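Local coordinates for protein phosphodiesterase (Candida albicans, PDB 6CPU) that belongs to the HD-type phosphodiesterase family and holds a zinc ion and a magnesium ion within a largely helical fold, at residues A[92-96]-A[389-393]; A[132-136]-A[162-166]; A[230-234]-A[276-280]; A[347-351]-A[381-386]. All coordinates share one frame; numbering follows the deposited sequence.

Interaction 1 (A[92-96]-A[389-393]); sequences QFFFT and KVLRI
A cation-pi pair between Lys389 and Phe93 forms the heart of a buried junction, where the end of helix 84-94 meets helix 377-394. The ammonium NZ of Lys389 stands over one face of the Phe93 ring, 4.0 Å from its centroid and only 8° off the normal. The lysine chain runs out extended and then turns at its last torsion (chi4 61°), which swings NZ back over the aromatic face. The same NZ lies 2.8 Å from Phe93 O, a carbonyl near the end of the helix, so the lysine meets both the ring and the backbone of a single residue. Farther back, Lys389 CG touches Phe93 CZ at 3.8 Å, the two side chains sliding past each other in opposite directions. This is how a helix of the phosphodiesterase family region is joined to a helix far earlier in the chain, across nearly 300 residues. Lys389 O lies in the ring plane at the edge of Phe93, 3.5 Å from CZ, and Ile393 CG1 comes within 3.7 Å of that same CZ. Thr96, just beyond the helix end, meets the lysine tip to tip, its CG2 3.9 Å from NZ. Phe94 turns a face to Phe93 CD2 and touches Ile393 more distantly. Both phenylalanines also touch helix 177-193, Phe93 on Leu183 and Phe94 on Met190, while Asn172 touches both Phe93 and Lys389.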
loop_
_atom_site.group_PDB
_atom_site.type_symbol
_atom_site.label_atom_id
_atom_site.label_comp_id
_atom_site.label_asym_id
_atom_site.label_seq_id
_atom_site.Cartn_x
_atom_site.Cartn_y
_atom_site.Cartn_z
ATOM N N GLN A 92 7.564 16.587 -9.553
ATOM C CA GLN A 92 8.711 15.800 -9.105
ATOM C C GLN A 92 8.411 14.976 -7.839
ATOM O O GLN A 92 8.817 13.808 -7.735
ATOM C CB GLN A 92 9.885 16.747 -8.852
ATOM C CG GLN A 92 11.241 16.103 -8.703
ATOM C CD GLN A 92 12.319 17.108 -8.320
ATOM O OE1 GLN A 92 12.069 18.080 -7.591
ATOM N NE2 GLN A 92 13.523 16.878 -8.802
ATOM N N PHE A 93 7.738 15.592 -6.870
ATOM C CA PHE A 93 7.503 14.969 -5.573
ATOM C C PHE A 93 6.272 14.082 -5.572
ATOM O O PHE A 93 6.343 12.918 -5.182
ATOM C CB PHE A 93 7.352 16.006 -4.450
ATOM C CG PHE A 93 7.148 15.381 -3.091
ATOM C CD1 PHE A 93 8.215 14.810 -2.418
ATOM C CD2 PHE A 93 5.896 15.334 -2.512
ATOM C CE1 PHE A 93 8.036 14.212 -1.185
ATOM C CE2 PHE A 93 5.703 14.742 -1.276
ATOM C CZ PHE A 93 6.781 14.191 -0.605
ATOM N N PHE A 94 5.140 14.629 -5.984
ATOM C CA PHE A 94 3.881 13.877 -5.901
ATOM C C PHE A 94 3.724 12.849 -7.004
ATOM O O PHE A 94 2.956 11.917 -6.843
ATOM C CB PHE A 94 2.674 14.805 -5.869
ATOM C CG PHE A 94 2.644 15.684 -4.649
ATOM C CD1 PHE A 94 2.193 15.196 -3.435
ATOM C CD2 PHE A 94 3.109 16.988 -4.713
ATOM C CE1 PHE A 94 2.172 16.009 -2.309
ATOM C CE2 PHE A 94 3.111 17.793 -3.589
ATOM C CZ PHE A 94 2.640 17.307 -2.389
ATOM N N PHE A 95 4.430 13.009 -8.120
ATOM C CA PHE A 95 4.249 12.094 -9.269
ATOM C C PHE A 95 5.544 11.417 -9.719
ATOM O O PHE A 95 5.702 11.001 -10.875
ATOM C CB PHE A 95 3.473 12.808 -10.386
ATOM C CG PHE A 95 2.113 13.237 -9.942
ATOM C CD1 PHE A 95 1.109 12.294 -9.749
ATOM C CD2 PHE A 95 1.845 14.568 -9.622
ATOM C CE1 PHE A 95 -0.132 12.666 -9.279
ATOM C CE2 PHE A 95 0.598 14.944 -9.160
ATOM C CZ PHE A 95 -0.400 14.000 -8.993
ATOM N N THR A 96 6.434 11.245 -8.754
ATOM C CA THR A 96 7.698 10.533 -8.934
ATOM C C THR A 96 7.463 9.154 -9.569
ATOM O O THR A 96 8.186 8.731 -10.473
ATOM C CB THR A 96 8.466 10.419 -7.569
ATOM O OG1 THR A 96 9.727 9.777 -7.771
ATOM C CG2 THR A 96 7.685 9.637 -6.508
ATOM N N LYS A 389 8.174 10.524 3.406
ATOM C CA LYS A 389 7.505 10.991 2.196
ATOM C C LYS A 389 6.041 11.312 2.457
ATOM O O LYS A 389 5.574 12.378 2.078
ATOM C CB LYS A 389 7.627 9.975 1.050
ATOM C CG LYS A 389 6.866 10.366 -0.212
ATOM C CD LYS A 389 7.187 9.426 -1.363
ATOM C CE LYS A 389 6.264 9.642 -2.560
ATOM N NZ LYS A 389 6.375 11.006 -3.125
ATOM N N VAL A 390 5.303 10.377 3.049
ATOM C CA VAL A 390 3.857 10.515 3.159
ATOM C C VAL A 390 3.430 11.338 4.387
ATOM O O VAL A 390 2.879 12.428 4.228
ATOM C CB VAL A 390 3.149 9.142 3.141
ATOM C CG1 VAL A 390 1.650 9.317 3.313
ATOM C CG2 VAL A 390 3.447 8.422 1.842
ATOM N N LEU A 391 3.691 10.841 5.590
ATOM C CA LEU A 391 3.116 11.460 6.797
ATOM C C LEU A 391 3.747 12.809 7.142
ATOM O O LEU A 391 3.039 13.707 7.597
ATOM C CB LEU A 391 3.173 10.507 7.998
ATOM C CG LEU A 391 2.384 9.192 7.886
ATOM C CD1 LEU A 391 2.646 8.314 9.093
ATOM C CD2 LEU A 391 0.884 9.454 7.733
ATOM N N ARG A 392 5.057 12.966 6.919
ATOM C CA ARG A 392 5.734 14.243 7.224
ATOM C C ARG A 392 5.123 15.407 6.443
ATOM O O ARG A 392 5.064 16.534 6.941
ATOM C CB ARG A 392 7.243 14.150 6.938
ATOM C CG ARG A 392 8.045 15.422 7.231
ATOM C CD ARG A 392 8.025 15.758 8.716
ATOM N NE ARG A 392 8.603 17.073 8.999
ATOM C CZ ARG A 392 7.957 18.241 8.962
ATOM N NH1 ARG A 392 6.675 18.333 8.604
ATOM N NH2 ARG A 392 8.628 19.350 9.268
ATOM N N ILE A 393 4.692 15.125 5.210
ATOM C CA ILE A 393 4.049 16.115 4.341
ATOM C C ILE A 393 2.531 16.175 4.550
ATOM O O ILE A 393 1.968 17.257 4.699
ATOM C CB ILE A 393 4.372 15.823 2.850
ATOM C CG1 ILE A 393 5.888 15.799 2.618
ATOM C CG2 ILE A 393 3.666 16.808 1.917
ATOM C CD1 ILE A 393 6.655 16.994 3.151
#

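Interaction 2 (A[132-136]-A[162-166]); sequences GNWTG and IPTMT
Trp134 and Met165 are joined through the backbone while their side chains diverge. Met165 N donates a nearly straight bond (170°) to Trp134 O at 3.0 Å, in the carbonyl plane and on a lone pair; a water also donates to this oxygen and accepts from Thr166 N. The indole turns its edge to the other segment: CD1 lies 3.5 Å from Pro163 O, which sits in the ring plane and is buried without a polar partner in the model. Met165 instead runs alongside Thr135, both pointing the same way; with CG anti to the carbonyl carbon (chi1 -73°) and the chain extended at chi2, SD comes 4.1 Å from Thr135 CG2. Thr164 presses its methyl CG2 onto Asn133 O, 3.5 Å away, while OG1 of this N-cap residue caps Tyr167 N in the first turn of the helix. At the far end the Ile162 and Asn133 side chains cross at a slant, CD1 4.0 Å from ND2, whose hydrogen bond goes to Leu123 O. One helix thus closes, in a Schellman motif at Gly136, where another opens. Lys268 makes a cation-pi contact with Trp134, and the Met165 side chain also touches Met361 of helix 358-363, Thr368 of helix 367-371, and Leu378 and Tyr381 of helix 377-394.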
loop_
_atom_site.group_PDB
_atom_site.type_symbol
_atom_site.label_atom_id
_atom_site.label_comp_id
_atom_site.label_asym_id
_atom_site.label_seq_id
_atom_site.Cartn_x
_atom_site.Cartn_y
_atom_site.Cartn_z
ATOM N N GLY A 132 13.477 -4.852 -11.995
ATOM C CA GLY A 132 14.935 -4.753 -11.968
ATOM C C GLY A 132 15.420 -3.310 -11.840
ATOM O O GLY A 132 16.397 -3.049 -11.128
ATOM N N ASN A 133 14.750 -2.392 -12.528
ATOM C CA ASN A 133 15.093 -0.961 -12.451
ATOM C C ASN A 133 14.929 -0.476 -11.007
ATOM O O ASN A 133 15.848 0.143 -10.446
ATOM C CB ASN A 133 14.190 -0.085 -13.319
ATOM C CG ASN A 133 14.319 -0.331 -14.822
ATOM O OD1 ASN A 133 15.374 -0.684 -15.354
ATOM N ND2 ASN A 133 13.216 -0.067 -15.525
ATOM N N TRP A 134 13.754 -0.724 -10.433
ATOM C CA TRP A 134 13.421 -0.199 -9.097
ATOM C C TRP A 134 14.388 -0.730 -8.049
ATOM O O TRP A 134 14.807 0.011 -7.163
ATOM C CB TRP A 134 12.007 -0.573 -8.676
ATOM C CG TRP A 134 10.933 -0.045 -9.553
ATOM C CD1 TRP A 134 10.911 1.149 -10.215
ATOM C CD2 TRP A 134 9.689 -0.673 -9.808
ATOM N NE1 TRP A 134 9.720 1.282 -10.914
ATOM C CE2 TRP A 134 8.954 0.176 -10.674
ATOM C CE3 TRP A 134 9.126 -1.887 -9.410
ATOM C CZ2 TRP A 134 7.680 -0.148 -11.128
ATOM C CZ3 TRP A 134 7.862 -2.214 -9.888
ATOM C CH2 TRP A 134 7.163 -1.350 -10.736
ATOM N N THR A 135 14.717 -2.024 -8.139
ATOM C CA THR A 135 15.525 -2.685 -7.119
ATOM C C THR A 135 17.034 -2.542 -7.365
ATOM O O THR A 135 17.825 -2.947 -6.513
ATOM C CB THR A 135 15.213 -4.195 -7.051
ATOM O OG1 THR A 135 15.406 -4.750 -8.357
ATOM C CG2 THR A 135 13.799 -4.454 -6.577
ATOM N N GLY A 136 17.433 -2.013 -8.521
ATOM C CA GLY A 136 18.852 -1.853 -8.849
ATOM C C GLY A 136 19.581 -3.164 -9.103
ATOM O O GLY A 136 20.795 -3.266 -8.882
ATOM N N ILE A 162 13.436 7.368 -14.728
ATOM C CA ILE A 162 12.863 6.283 -13.960
ATOM C C ILE A 162 13.425 6.259 -12.539
ATOM O O ILE A 162 14.631 6.141 -12.366
ATOM C CB ILE A 162 13.165 4.916 -14.615
ATOM C CG1 ILE A 162 12.686 4.896 -16.066
ATOM C CG2 ILE A 162 12.541 3.800 -13.795
ATOM C CD1 ILE A 162 13.213 3.706 -16.845
ATOM N N PRO A 163 12.556 6.353 -11.524
ATOM C CA PRO A 163 13.067 6.401 -10.160
ATOM C C PRO A 163 13.435 5.016 -9.628
ATOM O O PRO A 163 12.838 4.006 -10.023
ATOM C CB PRO A 163 11.884 6.963 -9.377
ATOM C CG PRO A 163 10.709 6.420 -10.093
ATOM C CD PRO A 163 11.088 6.495 -11.549
ATOM N N THR A 164 14.441 4.976 -8.778
ATOM C CA THR A 164 14.825 3.756 -8.093
ATOM C C THR A 164 14.513 3.895 -6.616
ATOM O O THR A 164 14.274 5.005 -6.112
ATOM C CB THR A 164 16.315 3.480 -8.229
ATOM O OG1 THR A 164 17.039 4.488 -7.520
ATOM C CG2 THR A 164 16.729 3.445 -9.677
ATOM N N MET A 165 14.524 2.767 -5.921
ATOM C CA MET A 165 14.261 2.763 -4.487
ATOM C C MET A 165 15.245 3.646 -3.729
ATOM O O MET A 165 14.827 4.435 -2.856
ATOM C CB MET A 165 14.322 1.330 -3.951
ATOM C CG MET A 165 13.111 0.495 -4.371
ATOM S SD MET A 165 13.385 -1.252 -3.996
ATOM C CE MET A 165 13.229 -1.217 -2.224
ATOM N N THR A 166 16.536 3.537 -4.053
ATOM C CA THR A 166 17.547 4.350 -3.347
ATOM C C THR A 166 17.367 5.846 -3.616
ATOM O O THR A 166 17.569 6.672 -2.706
ATOM C CB THR A 166 19.001 3.927 -3.649
ATOM O OG1 THR A 166 19.249 3.960 -5.056
ATOM C CG2 THR A 166 19.270 2.533 -3.092
HETATM O O HOH W 1 17.265 0.843 -5.766
#

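Interaction 3 (A[230-234]-A[276-280]); sequences LVYCV and FRHAV. With ZN (zinc ion), chain B.
Val234 and Val280 mark the tight end of this helix pair: their CG2 methyls are 3.4 Å apart, closer than ordinary van der Waals contact, at the point where the backbones also come nearest. Val280 CG2 meanwhile sits over the rim of one face of its own neighbour Phe276, whose CZ meets Val234 CG2 at 3.9 Å. Leu230, one turn earlier, divides its branches between three partners. CD2 goes to Val280 CG1 at 3.7 Å, CD1 meets Arg277 CB at 3.7 Å, where the two side chains cross at about a right angle, and CB rests against Phe276 CE2. The packing thins toward the flanks. Cys233 CB stays 4.2 Å from Val280 CG1, and Val231 meets Phe276 CE2 with its CG2 at 4.0 Å and brings its backbone N to the ring edge. Arg277 meets Leu230 CD1 mainly through CB and CG, with the guanidinium lying near it obliquely, the polar end being engaged by Glu39 in a salt bridge and by the carbonyls of Ala222 and Leu225. The axes of the two short segments approach to 10.2 Å at an angle of 26°, a near-parallel apolar pairing. On the other side of helix 276-292, His278 coordinates zinc through NE2 at 2.2 Å, so the arrangement backs the metal site of an HD-type phosphodiesterase.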
loop_
_atom_site.group_PDB
_atom_site.type_symbol
_atom_site.label_atom_id
_atom_site.label_comp_id
_atom_site.label_asym_id
_atom_site.label_seq_id
_atom_site.Cartn_x
_atom_site.Cartn_y
_atom_site.Cartn_z
ATOM N N LEU A 230 -11.242 1.053 -3.272
ATOM C CA LEU A 230 -10.334 0.830 -2.150
ATOM C C LEU A 230 -9.947 2.126 -1.440
ATOM O O LEU A 230 -9.805 2.158 -0.213
ATOM C CB LEU A 230 -9.101 0.051 -2.610
ATOM C CG LEU A 230 -9.416 -1.419 -2.942
ATOM C CD1 LEU A 230 -8.345 -2.022 -3.851
ATOM C CD2 LEU A 230 -9.612 -2.261 -1.676
ATOM N N VAL A 231 -9.797 3.201 -2.204
ATOM C CA VAL A 231 -9.561 4.525 -1.623
ATOM C C VAL A 231 -10.695 4.869 -0.660
ATOM O O VAL A 231 -10.459 5.311 0.484
ATOM C CB VAL A 231 -9.449 5.609 -2.720
ATOM C CG1 VAL A 231 -9.516 7.023 -2.133
ATOM C CG2 VAL A 231 -8.159 5.423 -3.501
ATOM N N TYR A 232 -11.927 4.672 -1.116
ATOM C CA TYR A 232 -13.075 4.998 -0.262
ATOM C C TYR A 232 -13.143 4.101 0.968
ATOM O O TYR A 232 -13.488 4.567 2.041
ATOM C CB TYR A 232 -14.388 4.935 -1.026
ATOM C CG TYR A 232 -15.489 5.646 -0.275
ATOM C CD1 TYR A 232 -16.413 4.933 0.492
ATOM C CD2 TYR A 232 -15.594 7.032 -0.313
ATOM C CE1 TYR A 232 -17.424 5.586 1.192
ATOM C CE2 TYR A 232 -16.603 7.694 0.377
ATOM C CZ TYR A 232 -17.514 6.969 1.130
ATOM O OH TYR A 232 -18.520 7.630 1.830
ATOM N N CYS A 233 -12.821 2.815 0.811
ATOM C CA CYS A 233 -12.721 1.913 1.955
ATOM C C CYS A 233 -11.753 2.418 3.022
ATOM O O CYS A 233 -12.059 2.372 4.217
ATOM C CB CYS A 233 -12.314 0.508 1.521
ATOM S SG CYS A 233 -13.558 -0.376 0.537
ATOM N N VAL A 234 -10.586 2.901 2.602
ATOM C CA VAL A 234 -9.641 3.469 3.545
ATOM C C VAL A 234 -10.260 4.680 4.257
ATOM O O VAL A 234 -10.134 4.820 5.469
ATOM C CB VAL A 234 -8.325 3.885 2.859
ATOM C CG1 VAL A 234 -7.396 4.568 3.856
ATOM C CG2 VAL A 234 -7.624 2.672 2.268
ATOM N N PHE A 276 -1.678 -1.700 -3.504
ATOM C CA PHE A 276 -2.557 -0.932 -2.609
ATOM C C PHE A 276 -3.690 -1.818 -2.065
ATOM O O PHE A 276 -4.085 -1.677 -0.916
ATOM C CB PHE A 276 -3.113 0.243 -3.373
ATOM C CG PHE A 276 -4.006 1.127 -2.571
ATOM C CD1 PHE A 276 -3.533 1.766 -1.445
ATOM C CD2 PHE A 276 -5.311 1.377 -2.996
ATOM C CE1 PHE A 276 -4.367 2.594 -0.710
ATOM C CE2 PHE A 276 -6.139 2.222 -2.273
ATOM C CZ PHE A 276 -5.665 2.824 -1.137
ATOM N N ARG A 277 -4.163 -2.751 -2.879
ATOM C CA ARG A 277 -5.215 -3.694 -2.442
ATOM C C ARG A 277 -4.779 -4.505 -1.207
ATOM O O ARG A 277 -5.578 -4.671 -0.279
ATOM C CB ARG A 277 -5.671 -4.598 -3.597
ATOM C CG ARG A 277 -6.706 -5.668 -3.236
ATOM C CD ARG A 277 -7.224 -6.437 -4.444
ATOM N NE ARG A 277 -7.906 -5.540 -5.367
ATOM C CZ ARG A 277 -7.387 -5.014 -6.468
ATOM N NH1 ARG A 277 -6.165 -5.339 -6.895
ATOM N NH2 ARG A 277 -8.113 -4.164 -7.167
ATOM N N HIS A 278 -3.528 -4.972 -1.190
ATOM C CA HIS A 278 -2.959 -5.680 -0.023
ATOM C C HIS A 278 -2.908 -4.784 1.197
ATOM O O HIS A 278 -3.266 -5.202 2.293
ATOM C CB HIS A 278 -1.558 -6.255 -0.329
ATOM C CG HIS A 278 -0.812 -6.756 0.877
ATOM N ND1 HIS A 278 -1.258 -7.806 1.654
ATOM C CD2 HIS A 278 0.358 -6.349 1.433
ATOM C CE1 HIS A 278 -0.396 -8.021 2.637
ATOM N NE2 HIS A 278 0.595 -7.150 2.529
ATOM N N ALA A 279 -2.454 -3.540 1.015
ATOM C CA ALA A 279 -2.402 -2.588 2.109
ATOM C C ALA A 279 -3.779 -2.381 2.745
ATOM O O ALA A 279 -3.918 -2.366 3.987
ATOM C CB ALA A 279 -1.837 -1.254 1.634
ATOM N N VAL A 280 -4.785 -2.210 1.891
ATOM C CA VAL A 280 -6.135 -1.953 2.352
ATOM C C VAL A 280 -6.719 -3.216 3.021
ATOM O O VAL A 280 -7.387 -3.124 4.034
ATOM C CB VAL A 280 -7.034 -1.431 1.216
ATOM C CG1 VAL A 280 -8.459 -1.243 1.713
ATOM C CG2 VAL A 280 -6.483 -0.104 0.673
HETATM ZN ZN ZN B . 2.361 -6.804 3.769
HETATM O O HOH W 2 3.077 -8.612 2.716
HETATM O O HOH W 3 4.271 -6.888 4.784
#

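Interaction 4 (A[347-351]-A[381-386]); sequences LGHDV and YHASLF. With ZN (zinc ion), chain B; MG (magnesium ion), chain C.
Asp350 and His382 meet beside the two metals. The carboxylate is shared: OD1 binds magnesium at 2.2 Å and OD2 binds zinc at 2.1 Å, while His349 NE2 adds a further zinc ligand and one water bridges both ions. His382 touches no metal, but its NE2 lies 2.7 Å from a water on the magnesium, which makes it a second-shell residue. Its ring is held from two directions. Asp350 CA sits over the face in a CH-pi contact, 3.6 Å from the centroid, and ND1 donates to Val351 O at 2.7 Å with an N-H...O angle of 152°, the donor lying above the carbonyl plane. The ring of His353 also meets that of His382, their planes about 15° apart. Farther out, the type I turn from Gly348 to Val351 is pinned against helix 377-394. Gly348 CA stands 3.5 Å from the centroid of the Phe386 ring, squarely over its face. Val351 CG2 packs on Phe386 CB at 3.6 Å and on Leu385. Tyr267 OH hydrogen-bonds to Leu347 O, just before the turn, and to Asp350 N within it. Adjacent His349 and Asp350 are the His-Asp pair that gives the HD superfamily its name, with His278 and Asp462 completing the protein ligands of zinc.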
loop_
_atom_site.group_PDB
_atom_site.type_symbol
_atom_site.label_atom_id
_atom_site.label_comp_id
_atom_site.label_asym_id
_atom_site.label_seq_id
_atom_site.Cartn_x
_atom_site.Cartn_y
_atom_site.Cartn_z
ATOM N N LEU A 347 -1.921 0.757 6.924
ATOM C CA LEU A 347 -2.088 1.419 5.628
ATOM C C LEU A 347 -0.748 1.617 4.892
ATOM O O LEU A 347 -0.660 1.409 3.663
ATOM C CB LEU A 347 -2.798 2.767 5.811
ATOM C CG LEU A 347 -2.996 3.599 4.543
ATOM C CD1 LEU A 347 -3.774 2.834 3.484
ATOM C CD2 LEU A 347 -3.679 4.901 4.887
ATOM N N GLY A 348 0.285 1.998 5.631
ATOM C CA GLY A 348 1.592 2.322 5.044
ATOM C C GLY A 348 2.631 1.218 5.096
ATOM O O GLY A 348 3.781 1.410 4.669
ATOM N N HIS A 349 2.251 0.035 5.587
ATOM C CA HIS A 349 3.269 -0.948 5.985
ATOM C C HIS A 349 4.086 -1.551 4.835
ATOM O O HIS A 349 5.170 -2.085 5.087
ATOM C CB HIS A 349 2.653 -2.070 6.846
ATOM C CG HIS A 349 2.129 -3.214 6.043
ATOM N ND1 HIS A 349 0.921 -3.169 5.386
ATOM C CD2 HIS A 349 2.670 -4.420 5.758
ATOM C CE1 HIS A 349 0.737 -4.301 4.728
ATOM N NE2 HIS A 349 1.783 -5.082 4.942
ATOM N N ASP A 350 3.587 -1.473 3.600
ATOM C CA ASP A 350 4.311 -1.968 2.433
ATOM C C ASP A 350 4.575 -0.869 1.394
ATOM O O ASP A 350 4.795 -1.181 0.235
ATOM C CB ASP A 350 3.532 -3.142 1.783
ATOM C CG ASP A 350 3.866 -4.512 2.405
ATOM O OD1 ASP A 350 4.993 -4.668 2.905
ATOM O OD2 ASP A 350 3.019 -5.440 2.351
ATOM N N VAL A 351 4.530 0.410 1.782
ATOM C CA VAL A 351 4.697 1.484 0.790
ATOM C C VAL A 351 5.959 1.303 -0.055
ATOM O O VAL A 351 7.042 1.031 0.456
ATOM C CB VAL A 351 4.669 2.923 1.369
ATOM C CG1 VAL A 351 3.277 3.297 1.863
ATOM C CG2 VAL A 351 5.704 3.115 2.447
ATOM N N TYR A 381 12.856 0.221 4.463
ATOM C CA TYR A 381 12.485 1.049 3.325
ATOM C C TYR A 381 11.031 1.547 3.442
ATOM O O TYR A 381 10.765 2.753 3.359
ATOM C CB TYR A 381 12.714 0.245 2.032
ATOM C CG TYR A 381 12.284 0.953 0.770
ATOM C CD1 TYR A 381 11.076 0.646 0.119
ATOM C CD2 TYR A 381 13.099 1.920 0.216
ATOM C CE1 TYR A 381 10.725 1.309 -1.063
ATOM C CE2 TYR A 381 12.748 2.582 -0.932
ATOM C CZ TYR A 381 11.581 2.295 -1.563
ATOM O OH TYR A 381 11.330 3.040 -2.709
ATOM N N HIS A 382 10.093 0.645 3.714
ATOM C CA HIS A 382 8.697 1.058 3.861
ATOM C C HIS A 382 8.533 2.080 4.983
ATOM O O HIS A 382 7.834 3.068 4.821
ATOM C CB HIS A 382 7.736 -0.112 4.163
ATOM C CG HIS A 382 7.854 -1.268 3.230
ATOM N ND1 HIS A 382 7.926 -1.126 1.864
ATOM C CD2 HIS A 382 7.898 -2.594 3.476
ATOM C CE1 HIS A 382 8.032 -2.317 1.306
ATOM N NE2 HIS A 382 8.019 -3.224 2.264
ATOM N N ALA A 383 9.181 1.844 6.117
ATOM C CA ALA A 383 9.031 2.732 7.278
ATOM C C ALA A 383 9.603 4.125 6.973
ATOM O O ALA A 383 9.044 5.161 7.338
ATOM C CB ALA A 383 9.731 2.133 8.486
ATOM N N SER A 384 10.742 4.138 6.302
ATOM C CA SER A 384 11.410 5.395 6.023
ATOM C C SER A 384 10.586 6.209 5.029
ATOM O O SER A 384 10.334 7.407 5.236
ATOM C CB SER A 384 12.823 5.141 5.516
ATOM O OG SER A 384 13.518 6.375 5.414
ATOM N N LEU A 385 10.145 5.564 3.958
ATOM C CA LEU A 385 9.236 6.218 3.010
ATOM C C LEU A 385 7.932 6.679 3.623
ATOM O O LEU A 385 7.497 7.797 3.388
ATOM C CB LEU A 385 8.907 5.298 1.828
ATOM C CG LEU A 385 9.684 5.617 0.569
ATOM C CD1 LEU A 385 11.164 5.381 0.786
ATOM C CD2 LEU A 385 9.163 4.811 -0.614
ATOM N N PHE A 386 7.254 5.805 4.356
ATOM C CA PHE A 386 5.933 6.172 4.847
ATOM C C PHE A 386 5.998 7.383 5.775
ATOM O O PHE A 386 5.176 8.305 5.673
ATOM C CB PHE A 386 5.263 4.997 5.535
ATOM C CG PHE A 386 3.834 5.245 5.905
ATOM C CD1 PHE A 386 2.909 5.695 4.957
ATOM C CD2 PHE A 386 3.395 4.994 7.186
ATOM C CE1 PHE A 386 1.575 5.903 5.316
ATOM C CE2 PHE A 386 2.069 5.196 7.543
ATOM C CZ PHE A 386 1.160 5.641 6.606
HETATM ZN ZN ZN B . 2.361 -6.804 3.769
HETATM MG MG MG C . 6.022 -6.208 4.008
HETATM O O HOH W 4 7.918 -5.806 2.979
HETATM O O HOH W 2 3.077 -8.612 2.716
HETATM O O HOH W 3 4.271 -6.888 4.784
HETATM O O HOH W 5 7.039 -7.567 5.390
HETATM O O HOH W 6 5.898 -7.626 2.601
#

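How the interactions relate
Two of the four contacts reach the metal site directly; the other two join on through shared or touching helices. Interactions 3 and 4 share the zinc ion and two of its waters: His278 NE2 of one approaches His349 NE2 of the other to 3.4 Å, and their centres are about 15 Å apart. Interaction 4 continues into interaction 1 along helix 377-394, with Leu391 N 2.9 Å from Phe386 O, a probable hydrogen bond. Interaction 2 lies farther out, the Met165 side chain about 11 Å from the magnesium ion, yet Met165 O reaches Tyr381 CE2 of interaction 4 at 3.4 Å, and Thr96 O of interaction 1 touches Pro163 CG. Interactions 2 and 3 do not touch.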